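Local coordinates for protein nucleoporin NUP82 (Chaetomium thermophilum, PDB 5CWW) that probably serves as a structural component of the nuclear pore complex and, like other nucleoporins, may help dock transport factors passing between nucleus and cytoplasm, at residues His19-Ala23 with Glu55-Ala59; Val113-Gln119 with Val131-His135; Val137-Pro143 with Pro158-Leu163. The contacts are given in a common frame with arbitrary orientation. Numbering follows the deposited sequence.

Contact 1: His19-Ala23 with Glu55-Ala59; sequences HKLFA and EIFVA
L21 and V58 each give up 57 Å² to this contact and I56 another 41 Å²; together they form a small hydrophobic joint between an N-terminal turn and a β-strand. Residues 19-21 end a 3-10 segment (phi/psi near -65/-22). F22 N and A23 N both donate to H19 O at 3.0 Å, which closes the turn; L21 projects from it toward the strand. Residues 55-59 are extended, so side chains alternate: I56 and V58 point toward the turn, while F57 and A59 point away. The nearest backbone approach is L21 CA to V58 CA, 6.6 Å, too wide for β-pairing, and no hydrogen bond crosses.

L21 adopts the mt rotamer, which brings its CD1 to 4.0 Å from I56 CD1; its CB lies 4.4 Å from V58 CG2. The carbonyl L21 O sits 3.4 Å from V58 CG1. I56, with chi1 p and chi2 t, extends its CD1 along the joint to meet F22 CZ at 4.2 Å as well. F22 starts out sideways, yet its m rotamer swings the ring in obliquely, setting CE2 4.4 Å from V58 CG2.

β-Branched I56 and V58 suit an extended strand, and the branched, apolar L21 spans both. L69 and L72 of helix 69-77 pack on I56 and L21 respectively. The N-terminal segment is thus laid against a blade strand of the β-propeller in NUP82's N-terminal domain. With four buried apolar residues and no polar bond between the segments, cohesion here comes from burial of apolar surface.

Contact 2: Val113-Gln119 with Val131-His135; sequences VADDIRQ and VLTSH
Three backbone hydrogen bonds hold these segments together: R118 N to L132 O at 2.6 Å, Q119 N to the same L132 O at 3.2 Å, and L132 N to Q119 O at 2.9 Å. Because R118 and Q119 both face L132, this is a classic β-bulge; R118 has phi/psi -110/-38, and Q119 (-142/140) returns to an antiparallel hydrogen-bonded pair with L132, CA-CA 5.0 Å. A water extends the join, donating to D116 O (3.0 Å) and accepting from S134 N (3.2 Å).

The side chains of Q119 and L132 share one face, CB to CB 3.9 Å; Q119 NE2 is hydrogen-bonded to V176 O. R118 folds back (chi1 and chi2 m), its guanidinium lying over S134 CB, with NH1 at 3.8 Å. Apolar V131 CG1 meets I117 CD1 at 3.9 Å and V113 CG1 at 4.3 Å.

Segment 113-119 leads from one propeller blade into the next; its direct hydrogen bonds to 131-135 fix the register without side-chain polar groups, leaving β-branched residues to fill the interior.

Contact 3: Val137-Pro143 with Pro158-Leu163; sequences VHICILP and PKFWTL
F160 lays its ring (chi1 m) over C140: C140 CB lies 4.0 Å and C140 SG 3.9 Å from the F160 ring centroid, a CH-pi and a sulfur-aromatic contact over the face. C140 (chi1 t) is small and polarisable enough to lie beneath the ring, while H138 CB approaches its edge, 4.3 Å from F160 CD2.

Strands 137-141 and 160-162 run antiparallel, their axes 4.4 Å apart at 152°. I139 and W161 form a hydrogen-bonded pair, with I139 N to W161 O and W161 N to I139 O both at 2.7 Å; H138-T162 and C140-F160 flank it as non-hydrogen-bonded pairs. I141 N to K159 O and L163 N to V137 O, each 2.9 Å, continue the ladder.

The other face carries I139 and W161, whose CB atoms are 4.2 Å apart. I141 CG1 reaches the indole edge at W161 CD1, 3.7 Å, and V137 CG1 touches L163 CD2 at 3.4 Å. Beyond I141 and K159 the rigid prolines P143 and P158 meet, CG to CG 4.2 Å.

Strand 160-162 is the last of four in its sheet; this up-and-down four-stranded antiparallel sheet, repeated along the chain, is typical of a β-propeller blade.

All three contacts lie on the same side of the chain's centre, in two successive blades of the propeller. Contacts 2 and 3, their centres about 13 Å apart, share a sheet: strands 128-132 and 137-141 are neighbours in it, with a probable hydrogen bond from V131 N to H138 O, 2.7 Å. Contact 1, centred about 17 Å from contact 2 and 18 Å from contact 3, involves the preceding blade. Its strand turns F57 and A59 toward the next blade and the loop leading into it, so that F57 CE2 meets L142 CD2 at 3.7 Å and A59 CB meets I117 CG2 at 3.6 Å. Neither Nup145N nor Nup159 touches these segments.

Contact 1: His19-Ala23 with Glu55-Ala59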
loop_
_atom_site.group_PDB
_atom_site.type_symbol
_atom_site.label_atom_id
_atom_site.label_comp_id
_atom_site.label_asym_id
_atom_site.label_seq_id
_atom_site.Cartn_x
_atom_site.Cartn_y
_atom_site.Cartn_z
ATOM N N HIS B 19 -11.935 -1.166 31.752
ATOM C CA HIS B 19 -11.762 0.221 31.335
ATOM C C HIS B 19 -10.295 0.642 31.387
ATOM O O HIS B 19 -9.902 1.620 30.753
ATOM C CB HIS B 19 -12.602 1.155 32.210
ATOM C CG HIS B 19 -12.571 2.584 31.765
ATOM N ND1 HIS B 19 -13.141 3.011 30.585
ATOM C CD2 HIS B 19 -12.030 3.685 32.341
ATOM C CE1 HIS B 19 -12.956 4.312 30.453
ATOM N NE2 HIS B 19 -12.285 4.746 31.505
ATOM N N LYS B 20 -9.491 -0.102 32.140
ATOM C CA LYS B 20 -8.071 0.207 32.275
ATOM C C LYS B 20 -7.350 0.096 30.935
ATOM O O LYS B 20 -6.310 0.722 30.728
ATOM C CB LYS B 20 -7.418 -0.727 33.296
ATOM C CG LYS B 20 -7.912 -0.537 34.722
ATOM C CD LYS B 20 -7.168 -1.443 35.692
ATOM C CE LYS B 20 -7.649 -1.251 37.124
ATOM N NZ LYS B 20 -7.391 0.127 37.631
ATOM N N LEU B 21 -7.906 -0.703 30.031
ATOM C CA LEU B 21 -7.329 -0.887 28.704
ATOM C C LEU B 21 -7.336 0.400 27.882
ATOM O O LEU B 21 -6.547 0.549 26.949
ATOM C CB LEU B 21 -8.088 -1.978 27.944
ATOM C CG LEU B 21 -7.908 -3.410 28.448
ATOM C CD1 LEU B 21 -8.959 -4.321 27.841
ATOM C CD2 LEU B 21 -6.514 -3.919 28.120
ATOM N N PHE B 22 -8.225 1.326 28.236
ATOM C CA PHE B 22 -8.465 2.514 27.424
ATOM C C PHE B 22 -8.127 3.817 28.146
ATOM O O PHE B 22 -7.694 4.782 27.519
ATOM C CB PHE B 22 -9.930 2.541 26.981
ATOM C CG PHE B 22 -10.387 1.261 26.341
ATOM C CD1 PHE B 22 -10.920 0.241 27.111
ATOM C CD2 PHE B 22 -10.274 1.074 24.972
ATOM C CE1 PHE B 22 -11.340 -0.941 26.529
ATOM C CE2 PHE B 22 -10.691 -0.106 24.382
ATOM C CZ PHE B 22 -11.225 -1.114 25.162
ATOM N N ALA B 23 -8.325 3.842 29.460
ATOM C CA ALA B 23 -8.098 5.057 30.240
ATOM C C ALA B 23 -6.609 5.387 30.325
ATOM O O ALA B 23 -5.782 4.482 30.375
ATOM C CB ALA B 23 -8.682 4.904 31.633
ATOM N N GLU B 55 -8.998 -11.784 22.797
ATOM C CA GLU B 55 -7.930 -10.928 23.306
ATOM C C GLU B 55 -7.769 -9.696 22.424
ATOM O O GLU B 55 -7.945 -9.771 21.207
ATOM C CB GLU B 55 -6.601 -11.685 23.368
ATOM C CG GLU B 55 -6.583 -12.875 24.315
ATOM C CD GLU B 55 -5.216 -13.534 24.391
ATOM O OE1 GLU B 55 -4.267 -13.019 23.761
ATOM O OE2 GLU B 55 -5.088 -14.567 25.082
ATOM N N ILE B 56 -7.431 -8.566 23.041
ATOM C CA ILE B 56 -7.148 -7.349 22.293
ATOM C C ILE B 56 -5.881 -6.673 22.811
ATOM O O ILE B 56 -5.503 -6.834 23.972
ATOM C CB ILE B 56 -8.323 -6.342 22.358
ATOM C CG1 ILE B 56 -8.585 -5.888 23.799
ATOM C CG2 ILE B 56 -9.574 -6.959 21.755
ATOM C CD1 ILE B 56 -9.548 -4.721 23.902
ATOM N N PHE B 57 -5.237 -5.919 21.927
ATOM C CA PHE B 57 -4.024 -5.179 22.254
ATOM C C PHE B 57 -4.260 -3.712 21.932
ATOM O O PHE B 57 -4.536 -3.361 20.786
ATOM C CB PHE B 57 -2.827 -5.725 21.474
ATOM C CG PHE B 57 -2.547 -7.177 21.736
ATOM C CD1 PHE B 57 -3.283 -8.165 21.102
ATOM C CD2 PHE B 57 -1.549 -7.554 22.618
ATOM C CE1 PHE B 57 -3.028 -9.502 21.343
ATOM C CE2 PHE B 57 -1.288 -8.889 22.863
ATOM C CZ PHE B 57 -2.028 -9.864 22.224
ATOM N N VAL B 58 -4.155 -2.862 22.949
ATOM C CA VAL B 58 -4.504 -1.452 22.817
ATOM C C VAL B 58 -3.297 -0.556 23.046
ATOM O O VAL B 58 -2.796 -0.442 24.167
ATOM C CB VAL B 58 -5.613 -1.061 23.814
ATOM C CG1 VAL B 58 -6.060 0.379 23.586
ATOM C CG2 VAL B 58 -6.794 -2.017 23.695
ATOM N N ALA B 59 -2.842 0.091 21.978
ATOM C CA ALA B 59 -1.710 1.001 22.066
ATOM C C ALA B 59 -2.130 2.308 22.725
ATOM O O ALA B 59 -3.081 2.956 22.291
ATOM C CB ALA B 59 -1.131 1.266 20.684
#

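Contact 2: Val113-Gln119 with Val131-His135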
loop_
_atom_site.group_PDB
_atom_site.type_symbol
_atom_site.label_atom_id
_atom_site.label_comp_id
_atom_site.label_asym_id
_atom_site.label_seq_id
_atom_site.Cartn_x
_atom_site.Cartn_y
_atom_site.Cartn_z
ATOM N N VAL B 113 9.679 1.434 22.051
ATOM C CA VAL B 113 9.488 2.500 21.071
ATOM C C VAL B 113 9.900 3.853 21.652
ATOM O O VAL B 113 9.890 4.042 22.868
ATOM C CB VAL B 113 8.023 2.578 20.583
ATOM C CG1 VAL B 113 7.626 1.271 19.893
ATOM C CG2 VAL B 113 7.074 2.928 21.734
ATOM N N ALA B 114 10.259 4.784 20.773
ATOM C CA ALA B 114 10.702 6.114 21.183
ATOM C C ALA B 114 9.660 7.180 20.850
ATOM O O ALA B 114 9.875 8.365 21.105
ATOM C CB ALA B 114 12.027 6.452 20.520
ATOM N N ASP B 115 8.534 6.754 20.287
ATOM C CA ASP B 115 7.449 7.672 19.955
ATOM C C ASP B 115 6.111 6.949 20.050
ATOM O O ASP B 115 6.068 5.722 20.110
ATOM C CB ASP B 115 7.648 8.249 18.551
ATOM C CG ASP B 115 6.964 9.593 18.365
ATOM O OD1 ASP B 115 6.028 9.904 19.132
ATOM O OD2 ASP B 115 7.363 10.339 17.446
ATOM N N ASP B 116 5.023 7.716 20.063
ATOM C CA ASP B 116 3.683 7.154 20.190
ATOM C C ASP B 116 3.407 6.115 19.112
ATOM O O ASP B 116 3.686 6.338 17.933
ATOM C CB ASP B 116 2.630 8.262 20.120
ATOM C CG ASP B 116 2.706 9.217 21.293
ATOM O OD1 ASP B 116 3.016 8.764 22.416
ATOM O OD2 ASP B 116 2.454 10.423 21.092
ATOM N N ILE B 117 2.863 4.975 19.524
ATOM C CA ILE B 117 2.497 3.925 18.584
ATOM C C ILE B 117 1.372 4.409 17.673
ATOM O O ILE B 117 0.425 5.051 18.127
ATOM C CB ILE B 117 2.064 2.642 19.319
ATOM C CG1 ILE B 117 3.230 2.100 20.152
ATOM C CG2 ILE B 117 1.585 1.582 18.328
ATOM C CD1 ILE B 117 2.854 0.974 21.090
ATOM N N ARG B 118 1.482 4.081 16.390
ATOM C CA ARG B 118 0.509 4.510 15.391
ATOM C C ARG B 118 -0.324 3.338 14.892
ATOM O O ARG B 118 -1.522 3.482 14.645
ATOM C CB ARG B 118 1.215 5.185 14.215
ATOM C CG ARG B 118 1.884 6.505 14.562
ATOM C CD ARG B 118 0.865 7.619 14.728
ATOM N NE ARG B 118 1.497 8.892 15.064
ATOM C CZ ARG B 118 2.045 9.717 14.176
ATOM N NH1 ARG B 118 2.048 9.410 12.886
ATOM N NH2 ARG B 118 2.593 10.854 14.581
ATOM N N GLN B 119 0.316 2.180 14.741
ATOM C CA GLN B 119 -0.353 1.010 14.181
ATOM C C GLN B 119 0.065 -0.289 14.863
ATOM O O GLN B 119 1.237 -0.484 15.194
ATOM C CB GLN B 119 -0.063 0.894 12.682
ATOM C CG GLN B 119 -0.339 2.150 11.873
ATOM C CD GLN B 119 -0.325 1.884 10.379
ATOM O OE1 GLN B 119 -0.981 0.960 9.895
ATOM N NE2 GLN B 119 0.435 2.687 9.641
ATOM N N VAL B 131 4.495 -3.571 15.372
ATOM C CA VAL B 131 4.269 -2.356 16.150
ATOM C C VAL B 131 4.935 -1.160 15.479
ATOM O O VAL B 131 6.163 -1.072 15.426
ATOM C CB VAL B 131 4.811 -2.495 17.587
ATOM C CG1 VAL B 131 4.505 -1.244 18.404
ATOM C CG2 VAL B 131 4.220 -3.725 18.259
ATOM N N LEU B 132 4.117 -0.245 14.971
ATOM C CA LEU B 132 4.600 0.876 14.172
ATOM C C LEU B 132 4.459 2.220 14.871
ATOM O O LEU B 132 3.407 2.545 15.424
ATOM C CB LEU B 132 3.854 0.941 12.840
ATOM C CG LEU B 132 4.276 -0.019 11.730
ATOM C CD1 LEU B 132 3.983 -1.464 12.099
ATOM C CD2 LEU B 132 3.576 0.360 10.431
ATOM N N THR B 133 5.541 2.987 14.850
ATOM C CA THR B 133 5.486 4.413 15.119
ATOM C C THR B 133 5.366 5.082 13.755
ATOM O O THR B 133 5.029 4.423 12.773
ATOM C CB THR B 133 6.727 4.920 15.875
ATOM O OG1 THR B 133 7.898 4.699 15.081
ATOM C CG2 THR B 133 6.875 4.194 17.203
ATOM N N SER B 134 5.650 6.375 13.682
ATOM C CA SER B 134 5.629 7.062 12.398
ATOM C C SER B 134 6.726 6.539 11.467
ATOM O O SER B 134 6.529 6.463 10.253
ATOM C CB SER B 134 5.782 8.571 12.597
ATOM O OG SER B 134 6.940 8.872 13.356
ATOM N N HIS B 135 7.867 6.162 12.043
ATOM C CA HIS B 135 9.039 5.773 11.256
ATOM C C HIS B 135 9.607 4.395 11.607
ATOM O O HIS B 135 10.268 3.772 10.775
ATOM C CB HIS B 135 10.146 6.815 11.418
ATOM C CG HIS B 135 9.872 8.105 10.708
ATOM N ND1 HIS B 135 8.927 9.009 11.140
ATOM C CD2 HIS B 135 10.420 8.638 9.591
ATOM C CE1 HIS B 135 8.906 10.045 10.322
ATOM N NE2 HIS B 135 9.803 9.846 9.373
HETATM O O HOH W 1 5.044 8.342 16.161
#

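Contact 3: Val137-Pro143 with Pro158-Leu163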
loop_
_atom_site.group_PDB
_atom_site.type_symbol
_atom_site.label_atom_id
_atom_site.label_comp_id
_atom_site.label_asym_id
_atom_site.label_seq_id
_atom_site.Cartn_x
_atom_site.Cartn_y
_atom_site.Cartn_z
ATOM N N VAL B 137 9.612 0.311 13.275
ATOM C CA VAL B 137 8.839 -0.925 13.278
ATOM C C VAL B 137 9.460 -1.932 14.243
ATOM O O VAL B 137 10.633 -2.288 14.112
ATOM C CB VAL B 137 8.763 -1.557 11.873
ATOM C CG1 VAL B 137 7.890 -2.810 11.890
ATOM C CG2 VAL B 137 8.225 -0.558 10.861
ATOM N N HIS B 138 8.666 -2.377 15.214
ATOM C CA HIS B 138 9.075 -3.446 16.118
ATOM C C HIS B 138 8.160 -4.654 15.951
ATOM O O HIS B 138 6.968 -4.505 15.687
ATOM C CB HIS B 138 9.048 -2.976 17.571
ATOM C CG HIS B 138 10.114 -1.982 17.906
ATOM N ND1 HIS B 138 10.020 -0.647 17.574
ATOM C CD2 HIS B 138 11.298 -2.127 18.546
ATOM C CE1 HIS B 138 11.099 -0.013 17.996
ATOM N NE2 HIS B 138 11.890 -0.889 18.589
ATOM N N ILE B 139 8.730 -5.845 16.106
ATOM C CA ILE B 139 7.961 -7.082 16.077
ATOM C C ILE B 139 7.894 -7.663 17.480
ATOM O O ILE B 139 8.920 -8.017 18.064
ATOM C CB ILE B 139 8.575 -8.123 15.124
ATOM C CG1 ILE B 139 8.783 -7.524 13.730
ATOM C CG2 ILE B 139 7.698 -9.375 15.060
ATOM C CD1 ILE B 139 7.521 -7.010 13.076
ATOM N N CYS B 140 6.683 -7.754 18.017
ATOM C CA CYS B 140 6.476 -8.317 19.341
ATOM C C CYS B 140 6.131 -9.794 19.247
ATOM O O CYS B 140 5.157 -10.175 18.598
ATOM C CB CYS B 140 5.367 -7.571 20.082
ATOM S SG CYS B 140 5.060 -8.198 21.758
ATOM N N ILE B 141 6.946 -10.622 19.890
ATOM C CA ILE B 141 6.640 -12.035 20.039
ATOM C C ILE B 141 5.585 -12.155 21.126
ATOM O O ILE B 141 5.891 -12.048 22.312
ATOM C CB ILE B 141 7.886 -12.864 20.406
ATOM C CG1 ILE B 141 9.051 -12.524 19.470
ATOM C CG2 ILE B 141 7.571 -14.354 20.358
ATOM C CD1 ILE B 141 8.729 -12.654 17.995
ATOM N N LEU B 142 4.341 -12.362 20.714
ATOM C CA LEU B 142 3.221 -12.347 21.648
ATOM C C LEU B 142 3.367 -13.447 22.696
ATOM O O LEU B 142 3.716 -14.579 22.367
ATOM C CB LEU B 142 1.900 -12.490 20.892
ATOM C CG LEU B 142 1.590 -11.335 19.935
ATOM C CD1 LEU B 142 0.305 -11.598 19.163
ATOM C CD2 LEU B 142 1.491 -10.011 20.689
ATOM N N PRO B 143 3.099 -13.114 23.970
ATOM C CA PRO B 143 3.327 -14.081 25.045
ATOM C C PRO B 143 2.197 -15.088 25.199
ATOM O O PRO B 143 1.133 -14.926 24.600
ATOM C CB PRO B 143 3.419 -13.192 26.283
ATOM C CG PRO B 143 2.480 -12.075 25.980
ATOM C CD PRO B 143 2.578 -11.837 24.491
ATOM N N PRO B 158 7.752 -9.831 27.431
ATOM C CA PRO B 158 7.561 -10.147 26.011
ATOM C C PRO B 158 8.691 -9.618 25.134
ATOM O O PRO B 158 9.056 -8.445 25.233
ATOM C CB PRO B 158 6.236 -9.455 25.673
ATOM C CG PRO B 158 5.522 -9.348 26.971
ATOM C CD PRO B 158 6.589 -9.126 27.997
ATOM N N LYS B 159 9.232 -10.481 24.281
ATOM C CA LYS B 159 10.345 -10.115 23.415
ATOM C C LYS B 159 9.900 -9.176 22.297
ATOM O O LYS B 159 8.891 -9.415 21.633
ATOM C CB LYS B 159 10.985 -11.373 22.817
ATOM C CG LYS B 159 12.155 -11.112 21.870
ATOM C CD LYS B 159 13.302 -10.402 22.577
ATOM C CE LYS B 159 14.490 -10.196 21.654
ATOM N NZ LYS B 159 15.586 -9.443 22.326
ATOM N N PHE B 160 10.663 -8.102 22.110
ATOM C CA PHE B 160 10.461 -7.164 21.011
ATOM C C PHE B 160 11.680 -7.178 20.099
ATOM O O PHE B 160 12.812 -7.047 20.568
ATOM C CB PHE B 160 10.221 -5.746 21.532
ATOM C CG PHE B 160 8.825 -5.503 22.027
ATOM C CD1 PHE B 160 8.443 -5.901 23.296
ATOM C CD2 PHE B 160 7.899 -4.856 21.226
ATOM C CE1 PHE B 160 7.160 -5.672 23.753
ATOM C CE2 PHE B 160 6.614 -4.621 21.678
ATOM C CZ PHE B 160 6.244 -5.033 22.943
ATOM N N TRP B 161 11.446 -7.339 18.801
ATOM C CA TRP B 161 12.514 -7.310 17.808
ATOM C C TRP B 161 12.443 -6.030 16.991
ATOM O O TRP B 161 11.381 -5.672 16.481
ATOM C CB TRP B 161 12.424 -8.515 16.870
ATOM C CG TRP B 161 12.739 -9.828 17.504
ATOM C CD1 TRP B 161 11.909 -10.591 18.273
ATOM C CD2 TRP B 161 13.974 -10.546 17.412
ATOM N NE1 TRP B 161 12.554 -11.739 18.669
ATOM C CE2 TRP B 161 13.824 -11.734 18.152
ATOM C CE3 TRP B 161 15.193 -10.297 16.776
ATOM C CZ2 TRP B 161 14.846 -12.671 18.276
ATOM C CZ3 TRP B 161 16.206 -11.227 16.900
ATOM C CH2 TRP B 161 16.027 -12.399 17.643
ATOM N N THR B 162 13.573 -5.345 16.864
ATOM C CA THR B 162 13.659 -4.180 15.997
ATOM C C THR B 162 13.709 -4.636 14.544
ATOM O O THR B 162 14.493 -5.516 14.193
ATOM C CB THR B 162 14.900 -3.322 16.308
ATOM O OG1 THR B 162 14.828 -2.846 17.656
ATOM C CG2 THR B 162 14.989 -2.130 15.366
ATOM N N LEU B 163 12.869 -4.034 13.708
ATOM C CA LEU B 163 12.818 -4.364 12.289
ATOM C C LEU B 163 13.521 -3.281 11.477
ATOM O O LEU B 163 13.103 -2.122 11.479
ATOM C CB LEU B 163 11.371 -4.522 11.821
ATOM C CG LEU B 163 11.187 -5.157 10.440
ATOM C CD1 LEU B 163 11.472 -6.651 10.489
ATOM C CD2 LEU B 163 9.787 -4.894 9.900
HETATM O O HOH W 2 12.555 0.190 13.006
#